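Long-range contacts in Poly(A) ribonuclease POP2 (Saccharomyces cerevisiae, PDB 1UOC), which probably acts as a catalytic subunit of the CCR4-NOT deadenylase, its RNase domain belonging to the DEDD nucleases that shorten mRNA poly(A) tails from the 3' end: residues K183-E187 against V281-I285; L232-L238 against L256-L261. All coordinates share one frame; numbering follows the deposited sequence.

Interaction 1: K183-E187 against V281-I285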
loop_
_atom_site.group_PDB
_atom_site.type_symbol
_atom_site.label_atom_id
_atom_site.label_comp_id
_atom_site.label_asym_id
_atom_site.label_seq_id
_atom_site.Cartn_x
_atom_site.Cartn_y
_atom_site.Cartn_z
ATOM N N LYS A 183 -3.760 18.696 -9.170
ATOM C CA LYS A 183 -2.657 18.137 -8.396
ATOM C C LYS A 183 -2.535 18.778 -7.011
ATOM O O LYS A 183 -2.494 18.090 -5.990
ATOM C CB LYS A 183 -1.345 18.328 -9.164
ATOM C CG LYS A 183 -0.201 17.460 -8.666
ATOM C CD LYS A 183 1.105 17.808 -9.363
ATOM C CE LYS A 183 1.824 18.959 -8.666
ATOM N NZ LYS A 183 2.375 18.558 -7.334
ATOM N N GLU A 184 -2.486 20.104 -6.994
ATOM C CA GLU A 184 -2.349 20.877 -5.765
ATOM C C GLU A 184 -3.397 20.519 -4.699
ATOM O O GLU A 184 -3.049 20.255 -3.547
ATOM C CB GLU A 184 -2.421 22.371 -6.106
ATOM C CG GLU A 184 -2.085 22.680 -7.579
ATOM C CD GLU A 184 -0.686 22.221 -7.998
ATOM O OE1 GLU A 184 -0.436 22.088 -9.222
ATOM O OE2 GLU A 184 0.168 22.004 -7.109
ATOM N N ASP A 185 -4.673 20.504 -5.082
ATOM C CA ASP A 185 -5.746 20.182 -4.144
ATOM C C ASP A 185 -5.723 18.706 -3.753
ATOM O O ASP A 185 -6.144 18.335 -2.653
ATOM C CB ASP A 185 -7.113 20.531 -4.746
ATOM C CG ASP A 185 -7.242 22.013 -5.102
ATOM O OD1 ASP A 185 -8.378 22.455 -5.399
ATOM O OD2 ASP A 185 -6.220 22.733 -5.096
ATOM N N PHE A 186 -5.241 17.867 -4.663
ATOM C CA PHE A 186 -5.137 16.436 -4.408
ATOM C C PHE A 186 -4.136 16.242 -3.276
ATOM O O PHE A 186 -4.403 15.560 -2.290
ATOM C CB PHE A 186 -4.647 15.726 -5.674
ATOM C CG PHE A 186 -4.210 14.305 -5.457
ATOM C CD1 PHE A 186 -5.118 13.334 -5.055
ATOM C CD2 PHE A 186 -2.895 13.925 -5.715
ATOM C CE1 PHE A 186 -4.722 11.995 -4.919
ATOM C CE2 PHE A 186 -2.493 12.597 -5.584
ATOM C CZ PHE A 186 -3.409 11.633 -5.186
ATOM N N GLU A 187 -2.979 16.864 -3.422
ATOM C CA GLU A 187 -1.940 16.756 -2.409
ATOM C C GLU A 187 -2.407 17.266 -1.052
ATOM O O GLU A 187 -2.051 16.700 -0.016
ATOM C CB GLU A 187 -0.692 17.511 -2.860
ATOM C CG GLU A 187 -0.031 16.883 -4.072
ATOM C CD GLU A 187 1.276 17.558 -4.457
ATOM O OE1 GLU A 187 1.999 17.001 -5.311
ATOM O OE2 GLU A 187 1.579 18.641 -3.912
ATOM N N VAL A 281 6.090 13.231 0.236
ATOM C CA VAL A 281 6.401 13.508 -1.162
ATOM C C VAL A 281 5.838 12.441 -2.080
ATOM O O VAL A 281 6.175 11.263 -1.963
ATOM C CB VAL A 281 7.930 13.621 -1.383
ATOM C CG1 VAL A 281 8.231 13.836 -2.851
ATOM C CG2 VAL A 281 8.483 14.785 -0.563
ATOM N N ILE A 282 4.972 12.873 -2.987
ATOM C CA ILE A 282 4.331 11.998 -3.959
ATOM C C ILE A 282 4.995 12.162 -5.322
ATOM O O ILE A 282 5.554 11.220 -5.890
ATOM C CB ILE A 282 2.858 12.383 -4.169
ATOM C CG1 ILE A 282 2.103 12.374 -2.847
ATOM C CG2 ILE A 282 2.210 11.435 -5.159
ATOM C CD1 ILE A 282 0.679 12.890 -2.973
ATOM N N TYR A 283 4.915 13.388 -5.828
ATOM C CA TYR A 283 5.419 13.754 -7.147
ATOM C C TYR A 283 6.779 14.437 -7.230
ATOM O O TYR A 283 7.051 15.155 -8.192
ATOM C CB TYR A 283 4.374 14.634 -7.842
ATOM C CG TYR A 283 3.118 13.888 -8.247
ATOM C CD1 TYR A 283 1.861 14.285 -7.792
ATOM C CD2 TYR A 283 3.191 12.790 -9.098
ATOM C CE1 TYR A 283 0.702 13.597 -8.184
ATOM C CE2 TYR A 283 2.052 12.098 -9.495
ATOM C CZ TYR A 283 0.809 12.503 -9.039
ATOM O OH TYR A 283 -0.310 11.804 -9.454
ATOM N N GLY A 284 7.641 14.217 -6.249
ATOM C CA GLY A 284 8.948 14.844 -6.290
ATOM C C GLY A 284 9.099 15.976 -5.292
ATOM O O GLY A 284 8.157 16.708 -5.002
ATOM N N ILE A 285 10.304 16.121 -4.764
ATOM C CA ILE A 285 10.590 17.153 -3.782
ATOM C C ILE A 285 10.495 18.534 -4.443
ATOM O O ILE A 285 10.707 18.669 -5.650
ATOM C CB ILE A 285 12.002 16.899 -3.174
ATOM C CG1 ILE A 285 12.017 17.273 -1.693
ATOM C CG2 ILE A 285 13.068 17.664 -3.942
ATOM C CD1 ILE A 285 13.069 16.513 -0.899
#

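Interaction 2: L232-L238 against L256-L261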
loop_
_atom_site.group_PDB
_atom_site.type_symbol
_atom_site.label_atom_id
_atom_site.label_comp_id
_atom_site.label_asym_id
_atom_site.label_seq_id
_atom_site.Cartn_x
_atom_site.Cartn_y
_atom_site.Cartn_z
ATOM N N LEU A 232 14.385 -4.393 -4.933
ATOM C CA LEU A 232 14.733 -3.791 -3.654
ATOM C C LEU A 232 14.740 -4.898 -2.600
ATOM O O LEU A 232 15.658 -4.986 -1.782
ATOM C CB LEU A 232 13.716 -2.705 -3.282
ATOM C CG LEU A 232 13.944 -1.802 -2.061
ATOM C CD1 LEU A 232 13.002 -2.209 -0.963
ATOM C CD2 LEU A 232 15.385 -1.859 -1.592
ATOM N N ALA A 233 13.722 -5.757 -2.634
ATOM C CA ALA A 233 13.635 -6.862 -1.682
ATOM C C ALA A 233 14.816 -7.828 -1.855
ATOM O O ALA A 233 15.329 -8.366 -0.876
ATOM C CB ALA A 233 12.316 -7.601 -1.850
ATOM N N ASP A 234 15.250 -8.047 -3.092
ATOM C CA ASP A 234 16.389 -8.932 -3.319
ATOM C C ASP A 234 17.657 -8.367 -2.693
ATOM O O ASP A 234 18.357 -9.073 -1.966
ATOM C CB ASP A 234 16.626 -9.163 -4.811
ATOM C CG ASP A 234 15.539 -9.996 -5.445
ATOM O OD1 ASP A 234 15.035 -10.922 -4.770
ATOM O OD2 ASP A 234 15.205 -9.742 -6.623
ATOM N N GLU A 235 17.950 -7.097 -2.963
ATOM C CA GLU A 235 19.149 -6.471 -2.408
ATOM C C GLU A 235 19.175 -6.535 -0.885
ATOM O O GLU A 235 20.240 -6.505 -0.276
ATOM C CB GLU A 235 19.253 -5.006 -2.831
ATOM C CG GLU A 235 19.349 -4.772 -4.323
ATOM C CD GLU A 235 19.754 -3.343 -4.642
ATOM O OE1 GLU A 235 19.720 -2.967 -5.834
ATOM O OE2 GLU A 235 20.117 -2.595 -3.700
ATOM N N LEU A 236 18.008 -6.590 -0.261
ATOM C CA LEU A 236 17.965 -6.662 1.190
ATOM C C LEU A 236 18.060 -8.123 1.604
ATOM O O LEU A 236 18.123 -8.453 2.790
ATOM C CB LEU A 236 16.676 -6.035 1.719
ATOM C CG LEU A 236 16.628 -4.510 1.639
ATOM C CD1 LEU A 236 15.194 -4.019 1.771
ATOM C CD2 LEU A 236 17.517 -3.931 2.727
ATOM N N GLY A 237 18.065 -8.996 0.602
ATOM C CA GLY A 237 18.172 -10.420 0.852
ATOM C C GLY A 237 16.933 -11.126 1.366
ATOM O O GLY A 237 17.042 -12.018 2.209
ATOM N N LEU A 238 15.761 -10.741 0.872
ATOM C CA LEU A 238 14.510 -11.377 1.281
ATOM C C LEU A 238 14.173 -12.482 0.286
ATOM O O LEU A 238 14.083 -12.236 -0.917
ATOM C CB LEU A 238 13.375 -10.353 1.315
ATOM C CG LEU A 238 13.257 -9.484 2.564
ATOM C CD1 LEU A 238 12.605 -8.169 2.178
ATOM C CD2 LEU A 238 12.464 -10.220 3.648
ATOM N N LEU A 256 8.264 -4.738 5.209
ATOM C CA LEU A 256 9.478 -5.443 5.634
ATOM C C LEU A 256 10.681 -4.717 5.054
ATOM O O LEU A 256 11.673 -4.463 5.736
ATOM C CB LEU A 256 9.448 -6.879 5.096
ATOM C CG LEU A 256 9.291 -8.101 6.000
ATOM C CD1 LEU A 256 8.684 -7.726 7.337
ATOM C CD2 LEU A 256 8.445 -9.138 5.250
ATOM N N SER A 257 10.574 -4.386 3.773
ATOM C CA SER A 257 11.638 -3.694 3.073
ATOM C C SER A 257 11.862 -2.299 3.640
ATOM O O SER A 257 12.998 -1.896 3.857
ATOM C CB SER A 257 11.325 -3.620 1.573
ATOM O OG SER A 257 11.327 -4.919 1.000
ATOM N N PHE A 258 10.784 -1.564 3.891
ATOM C CA PHE A 258 10.926 -0.222 4.441
ATOM C C PHE A 258 11.668 -0.237 5.772
ATOM O O PHE A 258 12.627 0.500 5.972
ATOM C CB PHE A 258 9.559 0.433 4.670
ATOM C CG PHE A 258 9.653 1.793 5.263
ATOM C CD1 PHE A 258 9.952 2.894 4.464
ATOM C CD2 PHE A 258 9.529 1.973 6.638
ATOM C CE1 PHE A 258 10.136 4.160 5.031
ATOM C CE2 PHE A 258 9.711 3.229 7.216
ATOM C CZ PHE A 258 10.017 4.329 6.406
ATOM N N CYS A 259 11.196 -1.065 6.694
ATOM C CA CYS A 259 11.801 -1.134 8.006
ATOM C C CYS A 259 13.245 -1.656 8.010
ATOM O O CYS A 259 14.056 -1.228 8.831
ATOM C CB CYS A 259 10.907 -1.969 8.926
ATOM S SG CYS A 259 9.312 -1.186 9.260
ATOM N N GLN A 260 13.567 -2.569 7.100
ATOM C CA GLN A 260 14.918 -3.108 7.031
ATOM C C GLN A 260 15.845 -2.094 6.370
ATOM O O GLN A 260 16.938 -1.817 6.874
ATOM C CB GLN A 260 14.936 -4.414 6.244
ATOM C CG GLN A 260 16.294 -5.084 6.253
ATOM C CD GLN A 260 16.598 -5.766 7.577
ATOM O OE1 GLN A 260 16.210 -5.289 8.648
ATOM N NE2 GLN A 260 17.307 -6.889 7.511
ATOM N N LEU A 261 15.412 -1.546 5.236
ATOM C CA LEU A 261 16.218 -0.550 4.538
ATOM C C LEU A 261 16.492 0.602 5.500
ATOM O O LEU A 261 17.606 1.115 5.579
ATOM C CB LEU A 261 15.484 -0.021 3.300
ATOM C CG LEU A 261 16.227 1.013 2.435
ATOM C CD1 LEU A 261 17.523 0.409 1.899
ATOM C CD2 LEU A 261 15.336 1.457 1.279
#

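Interaction 1: K183-E187 against V281-I285
Lys183 lays its carbons along the ring of Tyr283 and spends its nitrogen on a salt bridge, so that one side chain serves both kinds of contact. Beyond CB, CG stands opposite the backbone N (chi1 -164°), which brings it to the Tyr283 ring, 3.9 Å from CD1 and almost as near CE1. CD stays beside CD1 as the two side chains slide past each other in opposite directions. The chain then bends through its last two torsions, which turns CE and NZ along the helix toward the carboxylate of Glu187, whose OE1 NZ meets at 2.6 Å, from above the carboxylate plane. A second, weak bond from NZ goes to Gln289. Glu187 OE1 in turn lies at the edge of the Tyr283 ring, 3.7 Å from CD1, with carboxylate and ring planes only 23° apart. One lysine thus holds the acid from above while the tyrosine borders it in plane.

Phe186, whose side chain is about 9 Å from that of Asp166, a predicted catalytic metal ligand, adds an apolar part: its CE2 approaches Ile282 CD1 at 4.1 Å and Tyr283 CE1 at 4.2 Å. Ile282 also lays CG2 over the centre of the neighbouring tyrosine ring, while Val62 and Tyr66 of helix 61-73 add further packing to that tyrosine.

The bridge between Lys183 and Glu187 is the familiar i to i+4 pair of a helix, spanning its first turn here. In this DEDD nuclease domain the pair forms part of the buried seam between helix 183-193 and the C-terminal loop that follows helix 247-264.

Interaction 2: L232-L238 against L256-L261
Ala233 and Ser257 mark the closest approach of the two backbones, their CA atoms 6.1 Å apart, while Leu236 and Leu261 stand 7.2 Å apart by the same measure. Residues 256-261 are helical throughout, whereas 232-238 is the last turn of helix 229-235 and its exit. That exit is a Schellman motif: Gly237 takes positive phi (76°), Leu238 N bonds back to Ala233 O and Gly237 N to Asp234 O. The turn delivers Leu238 to the same helix that Leu232 and Leu236 already face.

These three leucines gather round Ser257. Leu232 presses CD1 against Ser257 CB at 3.4 Å, tighter than normal carbon contact, and Leu238 sets its own CD1 3.7 Å from Ser257 OG. Leu236 divides its two methyls between successive turns of the helix: its CD1 lies 3.7 Å from Ser257 O, while CD2 reaches Gln260 CG (3.9 Å) and Leu261 CA (4.0 Å). That CG, anti to the glutamine's backbone N (chi1 -175°), runs out beside the leucine, and the bend at chi2 then turns the amide. Replacing Leu236 by an alanine would remove both methyls and would probably open a gap between Ser257 and Leu261, leaving CG of Gln260 without its leucine partner. Leu200 of helix 200-207 packs on Ser257 and Leu261, and Phe7 on Leu238 and Gln260.

The chemistry is almost wholly apolar. The hydroxyl at the centre of the cluster, Ser257 OG, is satisfied within its own helix by a hydrogen bond to Leu253 O, and so can be surrounded by leucine methyls. Cohesion between the segments therefore rests on the fit of shapes rather than on directed bonds.

Together the two contacts show how a nuclease domain packs loops and helices against one another outside its mixed sheet. Their centres are 26 Å apart, their nearest atoms about 11 Å, and they do not touch. Along the chain, interaction 2 is nested within the loop closed by interaction 1: helix 183-193 comes first, helices 229-235 and 247-264 follow, and the tail then returns to the starting helix. Interaction 1 is thus a loop-on-helix closure, interaction 2 a pairing of neighbouring helices. Helix 247-264, which takes part in interaction 2 and leads on to the loop of interaction 1, also carries Gln250, a predicted ligand of the catalytic metal.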